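Local coordinates for protein probable sugar kinase (Clostridium perfringens, PDB 3KZH) that probably phosphorylates a carbohydrate as a pfkB-family, ribokinase-like sugar kinase, and holds a beta-D-glucopyranose molecule in this crystal, at residues A[7-12]-A[55-60]; A[13-18]-A[59-64]; A[49-54]-A[256-261]; A[132-137]-A[155-160]. All blocks are in the same frame, centred on the assembly; numbering follows the deposited sequence.

From the N terminus, strand 9-12 and the loop that follows it make contacts 1 and 2, both ending on the chain around strand 59-62. Contact 1 pairs the two strands as parallel neighbours in the large central sheet, and contact 2 carries the pairing on to the loop before strand 16-23. Each closes a loop of about forty residues that holds helix 44-54. Contact 3 crosses both, since it starts on that helix and joins it to helix 255-268 some 200 residues later, beside the glucose. Contact 4 follows contacts 1 and 2 and nests inside contact 3, closing a loop of 17 residues through strand 139-143 and joining the C-terminal ends of helices 131-135 and 147-157.

Contact 1: residues A[7-12]-A[55-60]; sequences PYLLVF and VGVNTN
Leu9 pairs with Thr59, and Leu10 with Asn60, as bridges between strands 9-12 and 59-62, parallel neighbours in the central sheet of the ribokinase-like alpha/beta fold. Three backbone hydrogen bonds hold the ladder. Leu9 N reaches Asn58 O at 3.0 Å and Leu9 O accepts Asn60 N at 2.8 Å, so that Leu9 brackets Thr59. Asn60 in turn brackets Leu10, its O taking Val11 N at 2.8 Å. CA-H...O contacts from Tyr8, Leu10 and Thr59 accompany these bonds. A side-chain bond extends the pairing beyond the regular ladder: Asn58 ND2 donates to Pro7 O over 3.2 Å, with the oxygen close to its amide plane but the nitrogen standing 62° out of the carbonyl plane.

The remaining contacts are apolar or carbon-to-oxygen. On the Leu9 and Thr59 face, Leu9 CB touches Val57 CG1 at 4.2 Å. On the other, Asn60 lies alongside Tyr8 and Leu10. In Tyr8, chi1 of 64° puts CG between the backbone N and the carbonyl carbon, and the ring's CD1 lies 3.7 Å from Asn60 CB. Leu10 CD1 comes within 3.3 Å of Asn60 OD1.

Both polar ends on this face are tied further out, Tyr8 OH to Ile133 O and Asn60 ND2 to Asp87. Strand 139-143 flanks strand 9-12 on its other edge, and Met52 of helix 44-54 and Met268 of helix 255-268 pack on Leu9.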
loop_
_atom_site.group_PDB
_atom_site.type_symbol
_atom_site.label_atom_id
_atom_site.label_comp_id
_atom_site.label_asym_id
_atom_site.label_seq_id
_atom_site.Cartn_x
_atom_site.Cartn_y
_atom_site.Cartn_z
ATOM N N PRO A 7 28.628 8.896 14.189
ATOM C CA PRO A 7 27.601 8.871 15.241
ATOM C C PRO A 7 26.161 8.959 14.718
ATOM O O PRO A 7 25.888 9.624 13.716
ATOM C CB PRO A 7 27.973 10.081 16.114
ATOM C CG PRO A 7 28.768 10.957 15.219
ATOM C CD PRO A 7 29.611 9.954 14.498
ATOM N N TYR A 8 25.265 8.246 15.391
ATOM C CA TYR A 8 23.862 8.197 15.005
ATOM C C TYR A 8 22.904 8.417 16.166
ATOM O O TYR A 8 23.271 8.248 17.336
ATOM C CB TYR A 8 23.545 6.841 14.337
ATOM C CG TYR A 8 23.704 5.626 15.245
ATOM C CD1 TYR A 8 22.598 5.095 15.947
ATOM C CD2 TYR A 8 24.963 5.009 15.423
ATOM C CE1 TYR A 8 22.739 3.984 16.802
ATOM C CE2 TYR A 8 25.114 3.896 16.281
ATOM C CZ TYR A 8 23.998 3.400 16.961
ATOM O OH TYR A 8 24.147 2.349 17.818
ATOM N N LEU A 9 21.648 8.680 15.807
ATOM C CA LEU A 9 20.563 8.859 16.765
ATOM C C LEU A 9 19.615 7.700 16.556
ATOM O O LEU A 9 19.242 7.395 15.422
ATOM C CB LEU A 9 19.789 10.166 16.518
ATOM C CG LEU A 9 19.135 10.823 17.750
ATOM C CD1 LEU A 9 18.999 12.278 17.471
ATOM C CD2 LEU A 9 17.820 10.230 18.218
ATOM N N LEU A 10 19.195 7.100 17.665
ATOM C CA LEU A 10 18.268 5.997 17.616
ATOM C C LEU A 10 16.867 6.427 17.997
ATOM O O LEU A 10 16.674 7.164 18.962
ATOM C CB LEU A 10 18.738 4.840 18.504
ATOM C CG LEU A 10 17.894 3.555 18.590
ATOM C CD1 LEU A 10 17.751 2.866 17.235
ATOM C CD2 LEU A 10 18.528 2.621 19.592
ATOM N N VAL A 11 15.906 6.014 17.175
ATOM C CA VAL A 11 14.496 6.278 17.416
ATOM C C VAL A 11 13.913 4.875 17.534
ATOM O O VAL A 11 14.163 4.028 16.677
ATOM C CB VAL A 11 13.822 7.081 16.246
ATOM C CG1 VAL A 11 12.347 7.353 16.550
ATOM C CG2 VAL A 11 14.547 8.403 16.000
ATOM N N PHE A 12 13.207 4.618 18.632
ATOM C CA PHE A 12 12.595 3.312 18.889
ATOM C C PHE A 12 11.081 3.485 19.069
ATOM O O PHE A 12 10.655 4.148 20.003
ATOM C CB PHE A 12 13.250 2.684 20.147
ATOM C CG PHE A 12 12.764 1.292 20.489
ATOM C CD1 PHE A 12 13.359 0.165 19.897
ATOM C CD2 PHE A 12 11.740 1.098 21.443
ATOM C CE1 PHE A 12 12.948 -1.164 20.244
ATOM C CE2 PHE A 12 11.313 -0.210 21.805
ATOM C CZ PHE A 12 11.925 -1.347 21.200
ATOM N N VAL A 55 16.494 16.335 7.532
ATOM C CA VAL A 55 17.383 17.452 7.826
ATOM C C VAL A 55 18.853 17.040 7.927
ATOM O O VAL A 55 19.708 17.832 8.328
ATOM C CB VAL A 55 16.920 18.277 9.053
ATOM C CG1 VAL A 55 15.563 18.905 8.780
ATOM C CG2 VAL A 55 16.883 17.426 10.307
ATOM N N GLY A 56 19.124 15.783 7.569
ATOM C CA GLY A 56 20.479 15.263 7.558
ATOM C C GLY A 56 21.028 14.497 8.741
ATOM O O GLY A 56 22.214 14.186 8.741
ATOM N N VAL A 57 20.203 14.181 9.737
ATOM C CA VAL A 57 20.675 13.418 10.898
ATOM C C VAL A 57 20.806 11.958 10.485
ATOM O O VAL A 57 19.954 11.435 9.772
ATOM C CB VAL A 57 19.693 13.488 12.125
ATOM C CG1 VAL A 57 20.299 12.839 13.367
ATOM C CG2 VAL A 57 19.290 14.908 12.417
ATOM N N ASN A 58 21.911 11.338 10.897
ATOM C CA ASN A 58 22.196 9.923 10.647
ATOM C C ASN A 58 21.276 9.274 11.672
ATOM O O ASN A 58 21.490 9.379 12.885
ATOM C CB ASN A 58 23.680 9.636 10.916
ATOM C CG ASN A 58 24.082 8.204 10.603
ATOM O OD1 ASN A 58 23.472 7.529 9.770
ATOM N ND2 ASN A 58 25.132 7.735 11.272
ATOM N N THR A 59 20.178 8.742 11.148
ATOM C CA THR A 59 19.115 8.170 11.944
ATOM C C THR A 59 18.980 6.669 11.856
ATOM O O THR A 59 18.977 6.091 10.778
ATOM C CB THR A 59 17.747 8.816 11.519
ATOM O OG1 THR A 59 17.898 10.244 11.442
ATOM C CG2 THR A 59 16.610 8.471 12.503
ATOM N N ASN A 60 18.849 6.052 13.021
ATOM C CA ASN A 60 18.620 4.622 13.116
ATOM C C ASN A 60 17.203 4.517 13.679
ATOM O O ASN A 60 16.912 4.977 14.783
ATOM C CB ASN A 60 19.647 3.933 14.027
ATOM C CG ASN A 60 19.539 2.412 13.994
ATOM O OD1 ASN A 60 18.446 1.858 14.123
ATOM N ND2 ASN A 60 20.671 1.732 13.845
#

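Contact 2: residues A[13-18]-A[59-64]; sequences GASVVD and TNFMSI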
loop_
_atom_site.group_PDB
_atom_site.type_symbol
_atom_site.label_atom_id
_atom_site.label_comp_id
_atom_site.label_asym_id
_atom_site.label_seq_id
_atom_site.Cartn_x
_atom_site.Cartn_y
_atom_site.Cartn_z
ATOM N N GLY A 13 10.288 2.855 18.203
ATOM C CA GLY A 13 8.837 2.954 18.289
ATOM C C GLY A 13 8.050 2.429 17.095
ATOM O O GLY A 13 8.620 1.921 16.134
ATOM N N ALA A 14 6.736 2.634 17.133
ATOM C CA ALA A 14 5.800 2.166 16.102
ATOM C C ALA A 14 5.788 2.843 14.720
ATOM O O ALA A 14 6.154 4.006 14.578
ATOM C CB ALA A 14 4.393 2.157 16.679
ATOM N N SER A 15 5.394 2.060 13.713
ATOM C CA SER A 15 5.243 2.484 12.316
ATOM C C SER A 15 3.850 2.025 11.918
ATOM O O SER A 15 3.546 0.832 11.982
ATOM C CB SER A 15 6.233 1.796 11.374
ATOM O OG SER A 15 7.541 2.277 11.523
ATOM N N VAL A 16 3.006 2.968 11.509
ATOM C CA VAL A 16 1.644 2.656 11.100
ATOM C C VAL A 16 1.387 3.129 9.673
ATOM O O VAL A 16 1.830 4.212 9.290
ATOM C CB VAL A 16 0.584 3.350 12.023
ATOM C CG1 VAL A 16 -0.839 2.853 11.690
ATOM C CG2 VAL A 16 0.894 3.136 13.505
ATOM N N VAL A 17 0.684 2.308 8.893
ATOM C CA VAL A 17 0.286 2.684 7.537
ATOM C C VAL A 17 -1.217 2.984 7.622
ATOM O O VAL A 17 -1.993 2.110 7.984
ATOM C CB VAL A 17 0.531 1.555 6.480
ATOM C CG1 VAL A 17 0.001 1.983 5.103
ATOM C CG2 VAL A 17 2.011 1.244 6.350
ATOM N N ASP A 18 -1.609 4.226 7.349
ATOM C CA ASP A 18 -3.018 4.633 7.359
ATOM C C ASP A 18 -3.623 4.540 5.951
ATOM O O ASP A 18 -3.024 5.005 4.983
ATOM C CB ASP A 18 -3.165 6.068 7.867
ATOM C CG ASP A 18 -2.924 6.204 9.361
ATOM O OD1 ASP A 18 -3.391 5.350 10.137
ATOM O OD2 ASP A 18 -2.290 7.199 9.765
ATOM N N THR A 59 20.178 8.742 11.148
ATOM C CA THR A 59 19.115 8.170 11.944
ATOM C C THR A 59 18.980 6.669 11.856
ATOM O O THR A 59 18.977 6.091 10.778
ATOM C CB THR A 59 17.747 8.816 11.519
ATOM O OG1 THR A 59 17.898 10.244 11.442
ATOM C CG2 THR A 59 16.610 8.471 12.503
ATOM N N ASN A 60 18.849 6.052 13.021
ATOM C CA ASN A 60 18.620 4.622 13.116
ATOM C C ASN A 60 17.203 4.517 13.679
ATOM O O ASN A 60 16.912 4.977 14.783
ATOM C CB ASN A 60 19.647 3.933 14.027
ATOM C CG ASN A 60 19.539 2.412 13.994
ATOM O OD1 ASN A 60 18.446 1.858 14.123
ATOM N ND2 ASN A 60 20.671 1.732 13.845
ATOM N N PHE A 61 16.312 3.976 12.864
ATOM C CA PHE A 61 14.925 3.785 13.263
ATOM C C PHE A 61 14.617 2.306 13.469
ATOM O O PHE A 61 14.457 1.558 12.510
ATOM C CB PHE A 61 13.945 4.420 12.251
ATOM C CG PHE A 61 12.479 4.286 12.642
ATOM C CD1 PHE A 61 12.068 4.403 13.991
ATOM C CD2 PHE A 61 11.509 4.016 11.670
ATOM C CE1 PHE A 61 10.724 4.245 14.367
ATOM C CE2 PHE A 61 10.161 3.855 12.029
ATOM C CZ PHE A 61 9.761 3.969 13.378
HETATM N N MSE A 62 14.454 1.931 14.734
HETATM C CA MSE A 62 14.146 0.559 15.111
HETATM C C MSE A 62 12.647 0.467 15.368
HETATM O O MSE A 62 12.129 1.043 16.320
HETATM C CB MSE A 62 14.950 0.161 16.351
HETATM C CG MSE A 62 14.979 -1.338 16.665
HETATM SE SE MSE A 62 15.983 -1.688 18.273
HETATM C CE MSE A 62 17.692 -1.233 17.568
ATOM N N SER A 63 11.960 -0.274 14.508
ATOM C CA SER A 63 10.525 -0.408 14.615
ATOM C C SER A 63 10.078 -1.853 14.599
ATOM O O SER A 63 10.876 -2.768 14.839
ATOM C CB SER A 63 9.866 0.372 13.474
ATOM O OG SER A 63 8.496 0.647 13.737
ATOM N N ILE A 64 8.777 -2.034 14.378
ATOM C CA ILE A 64 8.131 -3.337 14.298
ATOM C C ILE A 64 7.374 -3.408 12.963
ATOM O O ILE A 64 6.368 -2.728 12.771
ATOM C CB ILE A 64 7.139 -3.544 15.474
ATOM C CG1 ILE A 64 7.890 -3.591 16.815
ATOM C CG2 ILE A 64 6.318 -4.791 15.247
ATOM C CD1 ILE A 64 7.002 -3.523 18.044
#
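Gly13 continues the parallel pairing one step past strand 9-12, its N donating to Met62 O at 3.2 Å. Its carbonyl then becomes the meeting point of the contact. Ser63 OG donates to Gly13 O over a short 2.7 Å, coming in close to the carbonyl plane, and Ser63 CA adds a CA-H...O contact to the same oxygen. The serine can do this because OG stands anti to its own backbone N (chi1 -161°), turned back toward the Gly13 segment. Phe61 CE1 also lies 3.6 Å from Gly13 O.

At Ala14 the methyl group points off, and it is the carbonyl that meets the partner: Ala14 O sits in the plane of the Phe61 ring, 3.8 Å from CZ at its edge.

Ser15 turns its side chain inward and closes the chain of hydroxyl bonds, with OG donating to Ser63 OG at 2.9 Å. Ser63 OG is thus gripped twice, as donor to Gly13 O and acceptor from Ser15 OG. The same Ser15 oxygen also lies near the ring plane of Phe61, only 3.1 Å from CE2, so two oxygens line that aromatic edge.

The contact marks where the chain leaves the central sheet for strand 16-23 of the smaller sheet, which in ribokinase relatives serves as a lid. Phe61 packs on Arg46 and Ala49 of helix 44-54, while Met62 leans on Ile133 and Phe134 of helix 131-135.

Contact 3: residues A[49-54]-A[256-261]; sequences AENMAR and GDSFVA
Met52 reaches Ala261 through a chain that is extended beyond CG: a first torsion of -93° sets CG 3.7 Å from Ala261 CB, and the extended chain then carries CE across helix 255-268 to the Val260 carbonyl. In Asn51, chi1 of -70° sets CG anti to the carbonyl carbon and near Ser258, while CB meets the Ala261 methyl. Helices 44-54 and 255-268 belong to the ribokinase-like fold, and the second starts in the GAGD signature of the pfkB family, to which Gly256 and Asp257 contribute.

The axes of the two segments come within 8.2 Å, at a crossing angle of -48°. Such closeness rests on a small residue: the methyl of Ala261 points at the other helix and fits between Asn51 CB, at 3.5 Å, and Met52 CG. One turn earlier Ser258 faces the end of Asn51. Its hydroxyl is hydrogen-bonded to Thr287 of helix 273-288, while Asp257 OD2 takes a bond from Asn47, a further tie between helices 44-54 and 255-268.

All touching residues are buried. Met52 and Ala49 also pack on Thr59 of strand 59-62, and Met283 of helix 273-288 touches Asn51 and Ala261. Gly256 itself touches the bound beta-D-glucopyranose, so this interface joins the sugar pocket to the helix that precedes strand 59-62. At the tip of the selenomethionine side chain, CE of Met52 rests 3.7 Å from Val260 O.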
loop_
_atom_site.group_PDB
_atom_site.type_symbol
_atom_site.label_atom_id
_atom_site.label_comp_id
_atom_site.label_asym_id
_atom_site.label_seq_id
_atom_site.Cartn_x
_atom_site.Cartn_y
_atom_site.Cartn_z
ATOM N N ALA A 49 11.621 10.124 13.062
ATOM C CA ALA A 49 12.715 9.557 12.275
ATOM C C ALA A 49 12.781 10.116 10.851
ATOM O O ALA A 49 13.879 10.394 10.358
ATOM C CB ALA A 49 12.602 8.060 12.238
ATOM N N GLU A 50 11.614 10.331 10.228
ATOM C CA GLU A 50 11.546 10.901 8.869
ATOM C C GLU A 50 12.045 12.347 8.872
ATOM O O GLU A 50 12.952 12.678 8.100
ATOM C CB GLU A 50 10.132 10.832 8.234
ATOM C CG GLU A 50 10.190 11.073 6.708
ATOM C CD GLU A 50 8.860 11.269 5.978
ATOM O OE1 GLU A 50 7.832 10.669 6.345
ATOM O OE2 GLU A 50 8.858 12.020 4.978
ATOM N N ASN A 51 11.509 13.161 9.789
ATOM C CA ASN A 51 11.879 14.580 9.944
ATOM C C ASN A 51 13.388 14.769 10.210
ATOM O O ASN A 51 13.997 15.720 9.719
ATOM C CB ASN A 51 11.098 15.232 11.098
ATOM C CG ASN A 51 9.624 15.417 10.805
ATOM O OD1 ASN A 51 8.766 14.746 11.395
ATOM N ND2 ASN A 51 9.318 16.376 9.947
HETATM N N MSE A 52 13.971 13.809 10.942
HETATM C CA MSE A 52 15.395 13.769 11.309
HETATM C C MSE A 52 16.292 13.477 10.098
HETATM O O MSE A 52 17.277 14.174 9.855
HETATM C CB MSE A 52 15.646 12.700 12.386
HETATM C CG MSE A 52 15.590 13.201 13.809
HETATM SE SE MSE A 52 16.091 11.898 15.133
HETATM C CE MSE A 52 15.415 12.848 16.718
ATOM N N ALA A 53 15.933 12.439 9.347
ATOM C CA ALA A 53 16.655 12.016 8.148
ATOM C C ALA A 53 16.550 13.100 7.067
ATOM O O ALA A 53 17.511 13.341 6.324
ATOM C CB ALA A 53 16.085 10.704 7.646
ATOM N N ARG A 54 15.407 13.795 7.051
ATOM C CA ARG A 54 15.147 14.883 6.104
ATOM C C ARG A 54 16.069 16.084 6.292
ATOM O O ARG A 54 16.404 16.752 5.327
ATOM C CB ARG A 54 13.681 15.337 6.176
ATOM C CG ARG A 54 12.758 14.534 5.264
ATOM C CD ARG A 54 11.296 14.925 5.415
ATOM N NE ARG A 54 10.458 14.294 4.396
ATOM C CZ ARG A 54 10.196 14.821 3.197
ATOM N NH1 ARG A 54 10.695 15.998 2.854
ATOM N NH2 ARG A 54 9.466 14.152 2.324
ATOM N N GLY A 256 4.717 18.535 16.902
ATOM C CA GLY A 256 5.563 18.193 18.032
ATOM C C GLY A 256 6.564 17.103 17.682
ATOM O O GLY A 256 7.618 16.998 18.321
ATOM N N ASP A 257 6.236 16.314 16.655
ATOM C CA ASP A 257 7.094 15.237 16.150
ATOM C C ASP A 257 8.336 15.864 15.511
ATOM O O ASP A 257 9.460 15.409 15.724
ATOM C CB ASP A 257 6.377 14.403 15.068
ATOM C CG ASP A 257 5.104 13.719 15.557
ATOM O OD1 ASP A 257 4.857 13.619 16.779
ATOM O OD2 ASP A 257 4.339 13.267 14.677
ATOM N N SER A 258 8.092 16.900 14.713
ATOM C CA SER A 258 9.114 17.669 14.026
ATOM C C SER A 258 9.979 18.435 15.008
ATOM O O SER A 258 11.164 18.651 14.729
ATOM C CB SER A 258 8.474 18.655 13.067
ATOM O OG SER A 258 7.849 17.976 12.018
ATOM N N PHE A 259 9.391 18.848 16.142
ATOM C CA PHE A 259 10.138 19.567 17.183
ATOM C C PHE A 259 11.155 18.640 17.821
ATOM O O PHE A 259 12.284 19.061 18.046
ATOM C CB PHE A 259 9.231 20.171 18.282
ATOM C CG PHE A 259 9.966 21.083 19.248
ATOM C CD1 PHE A 259 10.184 22.429 18.926
ATOM C CD2 PHE A 259 10.525 20.580 20.441
ATOM C CE1 PHE A 259 10.967 23.267 19.771
ATOM C CE2 PHE A 259 11.305 21.402 21.294
ATOM C CZ PHE A 259 11.529 22.748 20.957
ATOM N N VAL A 260 10.753 17.393 18.100
ATOM C CA VAL A 260 11.622 16.374 18.717
ATOM C C VAL A 260 12.803 16.073 17.790
ATOM O O VAL A 260 13.951 15.924 18.239
ATOM C CB VAL A 260 10.839 15.054 19.063
ATOM C CG1 VAL A 260 11.774 13.970 19.605
ATOM C CG2 VAL A 260 9.782 15.336 20.116
ATOM N N ALA A 261 12.503 16.058 16.492
ATOM C CA ALA A 261 13.496 15.830 15.462
ATOM C C ALA A 261 14.544 16.937 15.407
ATOM O O ALA A 261 15.731 16.673 15.222
ATOM C CB ALA A 261 12.829 15.656 14.139
#

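Contact 4: residues A[132-137]-A[155-160]; sequences EIFENA and KNFKDK
Glu135, the last residue of helix 131-135, and Lys160, just beyond residues 155-157 of helix 147-157, bring their CA atoms within 5.0 Å of each other. The carbonyl oxygens Glu135 O and Lys160 O face each other at 3.1 Å, both acceptors, and no direct hydrogen bond joins the segments. A water 2.8 Å from both Ala137 O and Lys160 O may bridge them, although other acceptors compete for its protons.

Among the side chains, Phe134 and Phe157 form an offset stack, with ring centroids 5.0 Å apart and planes inclined by only 14°. Phe134 CB stands over the centre of the Phe157 ring, a CH-pi contact of 3.8 Å to the centroid, while Asn156 CB covers the opposite face nearer the rim. Glu135 comes in at the edge of that ring, its CG 3.7 Å from Phe157 CD1, and its aliphatic part lies alongside that of Lys160.

Their charged ends take other partners. Glu135 OE2 makes a salt bridge with Arg131 and accepts a bond from a second water at 2.7 Å, which also donates to Asn156 O. Lys160 bends at its second and third torsions (117° and -85°), which place CD and CE; its NZ then donates to Asn156 O at 2.7 Å from above the carbonyl plane.

Ile127 of helix 124-129 packs on both rings, and Phe134 leans on Leu10 and Met62 of the central sheet. The two helices flank strand 139-143 in sequence, as in the alternating helix-strand architecture of the ribokinase-like alpha/beta fold.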
loop_
_atom_site.group_PDB
_atom_site.type_symbol
_atom_site.label_atom_id
_atom_site.label_comp_id
_atom_site.label_asym_id
_atom_site.label_seq_id
_atom_site.Cartn_x
_atom_site.Cartn_y
_atom_site.Cartn_z
ATOM N N GLU A 132 23.703 -3.467 21.433
ATOM C CA GLU A 132 24.819 -2.682 20.915
ATOM C C GLU A 132 24.351 -1.448 20.133
ATOM O O GLU A 132 25.073 -0.453 20.045
ATOM C CB GLU A 132 25.683 -3.576 20.036
ATOM C CG GLU A 132 27.137 -3.210 19.999
ATOM C CD GLU A 132 27.934 -4.199 19.187
ATOM O OE1 GLU A 132 28.313 -5.253 19.743
ATOM O OE2 GLU A 132 28.159 -3.921 17.989
ATOM N N ILE A 133 23.136 -1.513 19.584
ATOM C CA ILE A 133 22.573 -0.385 18.845
ATOM C C ILE A 133 22.166 0.706 19.844
ATOM O O ILE A 133 22.414 1.887 19.607
ATOM C CB ILE A 133 21.371 -0.806 17.945
ATOM C CG1 ILE A 133 21.748 -1.987 17.032
ATOM C CG2 ILE A 133 20.861 0.398 17.113
ATOM C CD1 ILE A 133 22.910 -1.729 16.038
ATOM N N PHE A 134 21.615 0.275 20.983
ATOM C CA PHE A 134 21.198 1.169 22.066
ATOM C C PHE A 134 22.399 1.790 22.770
ATOM O O PHE A 134 22.491 3.011 22.870
ATOM C CB PHE A 134 20.361 0.424 23.102
ATOM C CG PHE A 134 19.008 0.007 22.620
ATOM C CD1 PHE A 134 17.926 0.904 22.666
ATOM C CD2 PHE A 134 18.783 -1.305 22.177
ATOM C CE1 PHE A 134 16.620 0.496 22.276
ATOM C CE2 PHE A 134 17.488 -1.732 21.786
ATOM C CZ PHE A 134 16.404 -0.830 21.836
ATOM N N GLU A 135 23.350 0.942 23.171
ATOM C CA GLU A 135 24.570 1.362 23.873
ATOM C C GLU A 135 25.480 2.351 23.133
ATOM O O GLU A 135 26.080 3.232 23.765
ATOM C CB GLU A 135 25.377 0.137 24.327
ATOM C CG GLU A 135 24.649 -0.732 25.339
ATOM C CD GLU A 135 25.382 -2.009 25.715
ATOM O OE1 GLU A 135 26.057 -2.600 24.846
ATOM O OE2 GLU A 135 25.267 -2.428 26.888
ATOM N N ASN A 136 25.560 2.220 21.809
ATOM C CA ASN A 136 26.394 3.111 20.998
ATOM C C ASN A 136 25.633 4.293 20.383
ATOM O O ASN A 136 26.203 5.065 19.607
ATOM C CB ASN A 136 27.148 2.326 19.917
ATOM C CG ASN A 136 28.102 1.298 20.501
ATOM O OD1 ASN A 136 27.841 0.097 20.443
ATOM N ND2 ASN A 136 29.201 1.765 21.085
ATOM N N ALA A 137 24.350 4.424 20.727
ATOM C CA ALA A 137 23.516 5.523 20.250
ATOM C C ALA A 137 23.788 6.737 21.120
ATOM O O ALA A 137 23.828 6.616 22.346
ATOM C CB ALA A 137 22.052 5.148 20.324
ATOM N N LYS A 155 16.360 1.053 32.678
ATOM C CA LYS A 155 17.125 0.263 33.657
ATOM C C LYS A 155 18.430 -0.269 33.048
ATOM O O LYS A 155 19.508 -0.108 33.630
ATOM C CB LYS A 155 16.243 -0.901 34.145
ATOM C CG LYS A 155 16.828 -1.880 35.152
ATOM C CD LYS A 155 15.767 -2.930 35.478
ATOM C CE LYS A 155 16.265 -4.025 36.413
ATOM N NZ LYS A 155 15.209 -5.069 36.609
ATOM N N ASN A 156 18.318 -0.792 31.827
ATOM C CA ASN A 156 19.445 -1.367 31.106
ATOM C C ASN A 156 20.365 -0.435 30.323
ATOM O O ASN A 156 21.516 -0.803 30.078
ATOM C CB ASN A 156 18.952 -2.461 30.159
ATOM C CG ASN A 156 18.604 -3.744 30.875
ATOM O OD1 ASN A 156 17.466 -3.951 31.293
ATOM N ND2 ASN A 156 19.587 -4.625 31.008
ATOM N N PHE A 157 19.874 0.736 29.892
ATOM C CA PHE A 157 20.685 1.646 29.061
ATOM C C PHE A 157 20.824 3.137 29.414
ATOM O O PHE A 157 21.508 3.859 28.678
ATOM C CB PHE A 157 20.252 1.560 27.576
ATOM C CG PHE A 157 20.119 0.161 27.037
ATOM C CD1 PHE A 157 21.256 -0.594 26.699
ATOM C CD2 PHE A 157 18.850 -0.418 26.891
ATOM C CE1 PHE A 157 21.128 -1.931 26.213
ATOM C CE2 PHE A 157 18.698 -1.739 26.412
ATOM C CZ PHE A 157 19.841 -2.504 26.072
ATOM N N LYS A 158 20.235 3.599 30.524
ATOM C CA LYS A 158 20.297 5.022 30.914
ATOM C C LYS A 158 21.676 5.705 31.016
ATOM O O LYS A 158 21.788 6.913 30.786
ATOM C CB LYS A 158 19.498 5.291 32.198
ATOM C CG LYS A 158 20.082 4.687 33.475
ATOM C CD LYS A 158 19.535 5.388 34.699
ATOM C CE LYS A 158 20.139 4.859 35.990
ATOM N NZ LYS A 158 19.794 3.433 36.226
ATOM N N ASP A 159 22.709 4.936 31.354
ATOM C CA ASP A 159 24.067 5.474 31.485
ATOM C C ASP A 159 24.910 5.236 30.231
ATOM O O ASP A 159 26.036 5.737 30.128
ATOM C CB ASP A 159 24.771 4.870 32.707
ATOM C CG ASP A 159 24.017 5.105 34.002
ATOM O OD1 ASP A 159 23.917 6.273 34.435
ATOM O OD2 ASP A 159 23.518 4.112 34.580
ATOM N N LYS A 160 24.345 4.474 29.292
ATOM C CA LYS A 160 24.987 4.125 28.022
ATOM C C LYS A 160 24.521 5.015 26.860
ATOM O O LYS A 160 25.279 5.266 25.922
ATOM C CB LYS A 160 24.741 2.642 27.710
ATOM C CG LYS A 160 25.546 1.645 28.571
ATOM C CD LYS A 160 24.655 0.741 29.447
ATOM C CE LYS A 160 24.278 1.404 30.783
ATOM N NZ LYS A 160 23.220 0.721 31.584
HETATM O O HOH W 1 23.375 -2.911 28.715
HETATM O O HOH W 2 26.350 6.416 23.654
#